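PDB 5TZP: apoptosis regulator Bcl-2 homolog, which inhibits apoptosis of the infected host cell by sequestering and inactivating several proapoptotic Bcl-2 proteins, BAX and BAK1 among them. Local coordinates for residues Lys34-Lys37 against Ser38-Ile41; Ala19-Met22 against Ile23-Ile27. All blocks are in the same frame, centred on the assembly; numbering follows the deposited sequence.

Contact 1. Residues Lys34-Lys37 against Ser38-Ile41. With EDO (1,2-ethanediol), chain E; SO4 (sulfate ion), chain L.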
ATOM      1  N   LYS A  34      16.187   6.101  -3.008  1.00 17.69           N
ATOM      2  CA  LYS A  34      16.336   7.356  -3.686  1.00 19.92           C
ATOM      3  C   LYS A  34      15.033   8.137  -3.585  1.00 19.90           C
ATOM      4  O   LYS A  34      13.940   7.551  -3.640  1.00 17.81           O
ATOM      5  CB  LYS A  34      16.791   7.223  -5.163  1.00 23.00           C
ATOM      6  CG  LYS A  34      18.144   6.473  -5.308  1.00 26.34           C
ATOM      7  CD  LYS A  34      18.580   6.249  -6.762  1.00 30.47           C
ATOM      8  CE  LYS A  34      20.009   5.571  -6.760  1.00 34.29           C
ATOM      9  NZ  LYS A  34      20.404   5.028  -8.080  1.00 39.73           N
ATOM     10  N   PRO A  35      15.099   9.432  -3.311  1.00 18.27           N
ATOM     11  CA  PRO A  35      13.891  10.217  -3.085  1.00 16.98           C
ATOM     12  C   PRO A  35      13.035  10.312  -4.338  1.00 16.91           C
ATOM     13  O   PRO A  35      13.523  10.663  -5.420  1.00 19.66           O
ATOM     14  CB  PRO A  35      14.452  11.609  -2.705  1.00 21.58           C
ATOM     15  CG  PRO A  35      15.766  11.651  -3.223  1.00 24.38           C
ATOM     16  CD  PRO A  35      16.334  10.215  -3.158  1.00 23.33           C
ATOM     17  N   ARG A  36      11.743  10.014  -4.185  1.00 15.14           N
ATOM     18  CA  ARG A  36      10.851  10.092  -5.334  1.00 14.70           C
ATOM     19  C   ARG A  36       9.771  11.154  -5.187  1.00 15.25           C
ATOM     20  O   ARG A  36       8.924  11.281  -6.077  1.00 18.12           O
ATOM     21  CB  ARG A  36      10.226   8.709  -5.630  1.00 13.09           C
ATOM     22  CG  ARG A  36      11.237   7.637  -6.001  1.00 15.10           C
ATOM     23  CD  ARG A  36      11.941   7.779  -7.320  1.00 17.52           C
ATOM     24  NE  ARG A  36      10.965   7.800  -8.405  1.00 17.22           N
ATOM     25  CZ  ARG A  36      11.271   7.795  -9.674  1.00 23.70           C
ATOM     26  NH1 ARG A  36      12.554   7.804 -10.043  1.00 23.76           N
ATOM     27  NH2 ARG A  36      10.299   7.785 -10.553  1.00 22.37           N
ATOM     28  N   LYS A  37       9.746  11.941  -4.083  1.00 16.43           N
ATOM     29  CA  LYS A  37       8.716  12.973  -3.902  1.00 16.64           C
ATOM     30  C   LYS A  37       8.647  13.961  -5.067  1.00 18.50           C
ATOM     31  O   LYS A  37       7.556  14.446  -5.344  1.00 21.44           O
ATOM     32  CB  LYS A  37       8.853  13.685  -2.544  1.00 22.86           C
ATOM     33  CG  LYS A  37       9.953  14.664  -2.488  1.00 27.13           C
ATOM     34  CD  LYS A  37      10.131  15.285  -1.076  1.00 30.38           C
ATOM     35  CE  LYS A  37       9.008  16.058  -0.613  1.00 30.01           C
ATOM     36  NZ  LYS A  37       9.360  16.660   0.793  1.00 32.14           N
ATOM     37  N   SER A  38       9.725  14.245  -5.750  1.00 18.89           N
ATOM     38  CA  SER A  38       9.643  15.219  -6.844  1.00 19.15           C
ATOM     39  C   SER A  38       9.001  14.678  -8.103  1.00 22.10           C
ATOM     40  O   SER A  38       8.695  15.481  -9.038  1.00 21.96           O
ATOM     41  CB  SER A  38      11.036  15.757  -7.117  1.00 21.55           C
ATOM     42  OG  SER A  38      11.766  14.828  -7.839  1.00 25.54           O
ATOM     43  N   PHE A  39       8.667  13.405  -8.129  1.00 18.90           N
ATOM     44  CA  PHE A  39       8.039  12.825  -9.284  1.00 15.65           C
ATOM     45  C   PHE A  39       6.550  12.726  -9.153  1.00 17.23           C
ATOM     46  O   PHE A  39       5.896  12.232 -10.069  1.00 20.03           O
ATOM     47  CB  PHE A  39       8.636  11.446  -9.619  1.00 19.14           C
ATOM     48  CG  PHE A  39      10.089  11.526  -9.960  1.00 19.02           C
ATOM     49  CD1 PHE A  39      10.512  11.965 -11.206  1.00 25.49           C
ATOM     50  CD2 PHE A  39      11.056  11.267  -9.025  1.00 23.23           C
ATOM     51  CE1 PHE A  39      11.842  12.068 -11.517  1.00 32.03           C
ATOM     52  CE2 PHE A  39      12.385  11.363  -9.322  1.00 27.53           C
ATOM     53  CZ  PHE A  39      12.790  11.777 -10.587  1.00 25.90           C
ATOM     54  N   VAL A  40       5.989  13.132  -8.036  1.00 14.69           N
ATOM     55  CA  VAL A  40       4.534  13.118  -7.817  1.00 13.68           C
ATOM     56  C   VAL A  40       3.986  14.534  -7.774  1.00 18.27           C
ATOM     57  O   VAL A  40       4.710  15.475  -7.536  1.00 21.49           O
ATOM     58  CB  VAL A  40       4.143  12.325  -6.550  1.00 16.94           C
ATOM     59  CG1 VAL A  40       4.688  10.919  -6.565  1.00 15.36           C
ATOM     60  CG2 VAL A  40       4.564  13.028  -5.302  1.00 18.20           C
ATOM     61  N   ILE A  41       2.678  14.673  -8.009  1.00 17.25           N
ATOM     62  CA  ILE A  41       2.080  15.994  -7.957  1.00 17.90           C
ATOM     63  C   ILE A  41       1.946  16.466  -6.497  1.00 15.02           C
ATOM     64  O   ILE A  41       2.289  17.601  -6.155  1.00 19.76           O
ATOM     65  CB  ILE A  41       0.739  15.975  -8.707  1.00 20.58           C
ATOM     66  CG1 ILE A  41       0.957  15.700 -10.224  1.00 21.48           C
ATOM     67  CG2 ILE A  41      -0.042  17.286  -8.432  1.00 28.03           C
ATOM     68  CD1 ILE A  41      -0.378  15.480 -10.947  1.00 33.18           C
TER
HETATM   69  C1  EDO E 203       0.003  11.809  -7.039  1.00 19.02           C
HETATM   70  O1  EDO E 203       0.075  13.192  -6.522  1.00 17.28           O
HETATM   71  C2  EDO E 203       0.019  11.842  -8.546  1.00 20.71           C
HETATM   72  O2  EDO E 203       1.314  12.321  -9.000  1.00 20.38           O
HETATM   73  S   SO4 L 210      23.753   4.986  -9.964  0.90 54.89           S
HETATM   74  O1  SO4 L 210      23.873   4.402 -11.305  0.90 45.61           O
HETATM   75  O2  SO4 L 210      25.163   5.057  -9.576  0.90 29.60           O
HETATM   76  O3  SO4 L 210      23.249   6.386 -10.034  0.90 40.70           O
HETATM   77  O4  SO4 L 210      22.912   4.188  -9.046  0.90 46.16           O
HETATM   78  O   HOH W   1      12.489  13.471  -5.440  1.00 23.06           O

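Contact 2. Residues Ala19-Met22 against Ile23-Ile27. With SO4 (sulfate ion), chain O.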
ATOM      1  N   ALA A  19      -3.711   7.817  -8.726  1.00 12.70           N
ATOM      2  CA  ALA A  19      -3.466   6.728  -7.767  1.00 10.89           C
ATOM      3  C   ALA A  19      -2.155   6.000  -8.048  1.00 12.06           C
ATOM      4  O   ALA A  19      -1.312   5.812  -7.165  1.00 11.48           O
ATOM      5  CB  ALA A  19      -4.631   5.745  -7.786  1.00 12.91           C
ATOM      6  N   LEU A  20      -2.000   5.525  -9.288  1.00 12.35           N
ATOM      7  CA  LEU A  20      -0.846   4.698  -9.641  1.00 12.78           C
ATOM      8  C   LEU A  20       0.457   5.430  -9.411  1.00 11.17           C
ATOM      9  O   LEU A  20       1.393   4.871  -8.900  1.00 11.86           O
ATOM     10  CB  LEU A  20      -0.972   4.244 -11.092  1.00 13.69           C
ATOM     11  CG  LEU A  20       0.242   3.443 -11.605  1.00 13.43           C
ATOM     12  CD1 LEU A  20       0.339   2.136 -10.847  1.00 18.96           C
ATOM     13  CD2 LEU A  20       0.145   3.196 -13.082  1.00 22.43           C
ATOM     14  N   ASN A  21       0.548   6.685  -9.858  1.00 11.14           N
ATOM     15  CA  ASN A  21       1.832   7.393  -9.801  1.00 14.28           C
ATOM     16  C   ASN A  21       2.316   7.578  -8.361  1.00 11.11           C
ATOM     17  O   ASN A  21       3.498   7.501  -8.096  1.00 12.37           O
ATOM     18  CB  ASN A  21       1.684   8.734 -10.516  1.00 16.79           C
ATOM     19  CG  ASN A  21       2.964   9.465 -10.658  1.00 31.11           C
ATOM     20  OD1 ASN A  21       3.151  10.453  -9.976  1.00 28.09           O
ATOM     21  ND2 ASN A  21       3.862   8.993 -11.523  1.00 30.14           N
ATOM     22  N   MET A  22       1.401   7.828  -7.414  1.00 10.72           N
ATOM     23  CA  MET A  22       1.773   7.935  -6.011  1.00 10.16           C
ATOM     24  C   MET A  22       2.271   6.616  -5.469  1.00 10.94           C
ATOM     25  O   MET A  22       3.339   6.532  -4.864  1.00 10.37           O
ATOM     26  CB  MET A  22       0.536   8.373  -5.259  1.00 10.81           C
ATOM     27  CG  MET A  22       0.785   8.567  -3.789  1.00 10.36           C
ATOM     28  SD  MET A  22       1.760  10.034  -3.379  1.00 13.82           S
ATOM     29  CE  MET A  22       0.526  11.307  -3.283  1.00 14.23           C
ATOM     30  N   ILE A  23       1.509   5.550  -5.689  1.00 10.05           N
ATOM     31  CA  ILE A  23       1.861   4.241  -5.154  1.00  9.82           C
ATOM     32  C   ILE A  23       3.189   3.752  -5.730  1.00  9.43           C
ATOM     33  O   ILE A  23       4.085   3.290  -5.000  1.00 10.60           O
ATOM     34  CB  ILE A  23       0.731   3.259  -5.468  1.00  9.77           C
ATOM     35  CG1 ILE A  23      -0.548   3.637  -4.718  1.00  8.92           C
ATOM     36  CG2 ILE A  23       1.191   1.826  -5.106  1.00 10.63           C
ATOM     37  CD1 ILE A  23      -1.809   3.011  -5.222  1.00 10.04           C
ATOM     38  N   GLN A  24       3.324   3.804  -7.051  1.00 10.12           N
ATOM     39  CA  GLN A  24       4.521   3.259  -7.699  1.00  9.88           C
ATOM     40  C   GLN A  24       5.763   4.056  -7.336  1.00 10.22           C
ATOM     41  O   GLN A  24       6.812   3.479  -7.037  1.00 10.76           O
ATOM     42  CB  GLN A  24       4.324   3.190  -9.202  1.00 11.04           C
ATOM     43  CG  GLN A  24       5.395   2.337  -9.887  1.00 12.41           C
ATOM     44  CD  GLN A  24       5.106   1.955 -11.283  1.00 16.79           C
ATOM     45  OE1 GLN A  24       4.154   2.432 -11.880  1.00 20.98           O
ATOM     46  NE2 GLN A  24       5.966   1.174 -11.876  1.00 17.41           N
ATOM     47  N   ASN A  25       5.670   5.400  -7.256  1.00 10.98           N
ATOM     48  CA  ASN A  25       6.836   6.179  -6.809  1.00 11.90           C
ATOM     49  C   ASN A  25       7.225   5.805  -5.384  1.00 10.70           C
ATOM     50  O   ASN A  25       8.427   5.714  -5.105  1.00 11.05           O
ATOM     51  CB  ASN A  25       6.598   7.665  -7.010  1.00 11.40           C
ATOM     52  CG  ASN A  25       6.959   8.060  -8.395  1.00 14.60           C
ATOM     53  OD1 ASN A  25       8.113   8.049  -8.749  1.00 14.66           O
ATOM     54  ND2 ASN A  25       5.971   8.445  -9.181  1.00 15.57           N
ATOM     55  N   TYR A  26       6.269   5.604  -4.458  1.00 10.18           N
ATOM     56  CA  TYR A  26       6.632   5.199  -3.098  1.00  9.73           C
ATOM     57  C   TYR A  26       7.360   3.857  -3.130  1.00  9.65           C
ATOM     58  O   TYR A  26       8.404   3.681  -2.491  1.00  9.98           O
ATOM     59  CB  TYR A  26       5.421   5.189  -2.155  1.00 10.67           C
ATOM     60  CG  TYR A  26       5.833   4.642  -0.816  1.00 10.07           C
ATOM     61  CD1 TYR A  26       6.729   5.319  -0.037  1.00 12.15           C
ATOM     62  CD2 TYR A  26       5.483   3.392  -0.449  1.00 12.84           C
ATOM     63  CE1 TYR A  26       7.231   4.763   1.170  1.00 11.73           C
ATOM     64  CE2 TYR A  26       5.999   2.839   0.727  1.00 11.00           C
ATOM     65  CZ  TYR A  26       6.849   3.522   1.468  1.00 11.00           C
ATOM     66  OH  TYR A  26       7.406   2.964   2.611  1.00 14.81           O
ATOM     67  N   ILE A  27       6.835   2.879  -3.873  1.00  8.66           N
ATOM     68  CA  ILE A  27       7.455   1.555  -3.885  1.00  9.58           C
ATOM     69  C   ILE A  27       8.855   1.657  -4.486  1.00 10.66           C
ATOM     70  O   ILE A  27       9.818   1.042  -3.990  1.00 10.45           O
ATOM     71  CB  ILE A  27       6.563   0.553  -4.617  1.00  9.46           C
ATOM     72  CG1 ILE A  27       5.323   0.302  -3.759  1.00 11.28           C
ATOM     73  CG2 ILE A  27       7.304  -0.764  -4.835  1.00 12.96           C
ATOM     74  CD1 ILE A  27       4.275  -0.596  -4.370  1.00 14.16           C
TER
HETATM   75  S   SO4 O 213       6.389  -0.605 -15.157  0.70 56.77           S
HETATM   76  O1  SO4 O 213       7.114  -1.895 -15.047  0.70 39.81           O
HETATM   77  O2  SO4 O 213       6.653   0.031 -16.488  0.70 40.89           O
HETATM   78  O3  SO4 O 213       6.910   0.197 -14.067  0.70 42.01           O
HETATM   79  O4  SO4 O 213       4.932  -0.786 -15.011  0.70 42.71           O

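Contact 1. Residues Lys34-Lys37 against Ser38-Ile41
The guanidinium of Arg-36 lies flat over one face of the Phe-39 ring, three residues further along the same loop. The two planes are only 18° apart and their centres 3.9 Å apart, so this is at once a stack and a cation-pi contact. It is offset: CZ of Arg-36 sits toward the rim of the ring, and CD2 of Phe-39 comes within 3.5 Å of both NE and CZ of Arg-36. Bends at chi2 (-69°) and chi3 (-59°) fold the arginine back on itself and bring its flat end over the ring. OG of Ser-38 lies over the opposite face of the phenyl ring, toward its rim. The guanidinium is also held from outside the loop, NH2 donating to OD1 of Asn-25 on helix 14-32.

The backbone between the two residues turns tightly. Phe-39 N donates to Arg-36 O at 3.0 Å, nearly straight at the hydrogen but from above the carbonyl plane, and a weak bond of 3.4 Å follows from Val-40 N to Lys-37 O. CG2 of Val-40 rests on that same carbonyl, 3.3 Å from Lys-37 O.

The exposed Lys-34, Pro-35 and Lys-37 make the loose part. One water accepts from Ser-38 N (2.9 Å) and donates weakly to Pro-35 O. Lys-37 runs outward to a salt bridge with Asp-47. At the two ends, a sulfate and an ethanediol, both probably from the crystallisation liquor, accept bonds from Lys-34 NZ and Ile-41 N respectively.

With its i+3 to i backbone bonding, this is a short 3-10 turn, with an arginine-aromatic stack formed by its side chains, in the surface loop between helices 14-32 and 43-68 of the Bcl-2-family helical bundle.

Contact 2. Residues Ala19-Met22 against Ile23-Ile27
Asn-25 turns its side chain back onto the preceding helical turn, where ND2 donates to Asn-21 O at 2.9 Å. The backbone N of Asn-25 donates to the same oxygen at 3.1 Å, and the two donors arrive from opposite faces of the carbonyl plane. A chi1 of -85° brings the amide back over this acceptor. Its OD1 is taken by Arg-36 of the following loop, so both ends of the amide are engaged, which should limit its rotation.

On the next flank, Leu-20 and Gln-24 run side by side. Both send CG away from the backbone N (chi1 176° and -167°), and OE1 of Gln-24 lies 4.0 Å from CD1 of Leu-20. The extended glutamine carries NE2 outward to O3 of a bound sulfate, at 2.6 Å, and also to Asp-115. Ile-23 lays its CG1-CD1 branch along the previous turn, with CD1 3.4 Å from Ala-19 O, the acceptor for Ile-23 N. Met-22, bent at chi2 and chi3, packs on Tyr-46 and Leu-49 of helix 43-68.

Regular i+4 to i bonds carry the backbone through the middle of helix 14-32. Around it, Leu-20, Ile-23 and Gln-24 face helix 115-136, Tyr-26 joins Met-22 on helix 43-68, and Ile-23, Tyr-26 and Ile-27 reach helix 88-105.

In the fold
Contact 2 lies on helix 14-32, and contact 1 belongs to the loop that leaves this helix and doubles back along it; their centres are about 9 Å apart. The two meet through one probable hydrogen bond, 2.8 Å from NH2 of Arg-36 to OD1 of Asn-25, and packing around it, with CB of Phe-39 3.5 Å from that OD1. Asn-25 thus connects the helix with the stacked pair of the loop. Six of the eight touching residues of contact 2 are buried and none of the six of contact 1; their centres lie about 7 and 15 Å from the chain centre. The ethanediol that accepts from Ile-41 N also lies beside Asn-21, so it touches residues of both contacts.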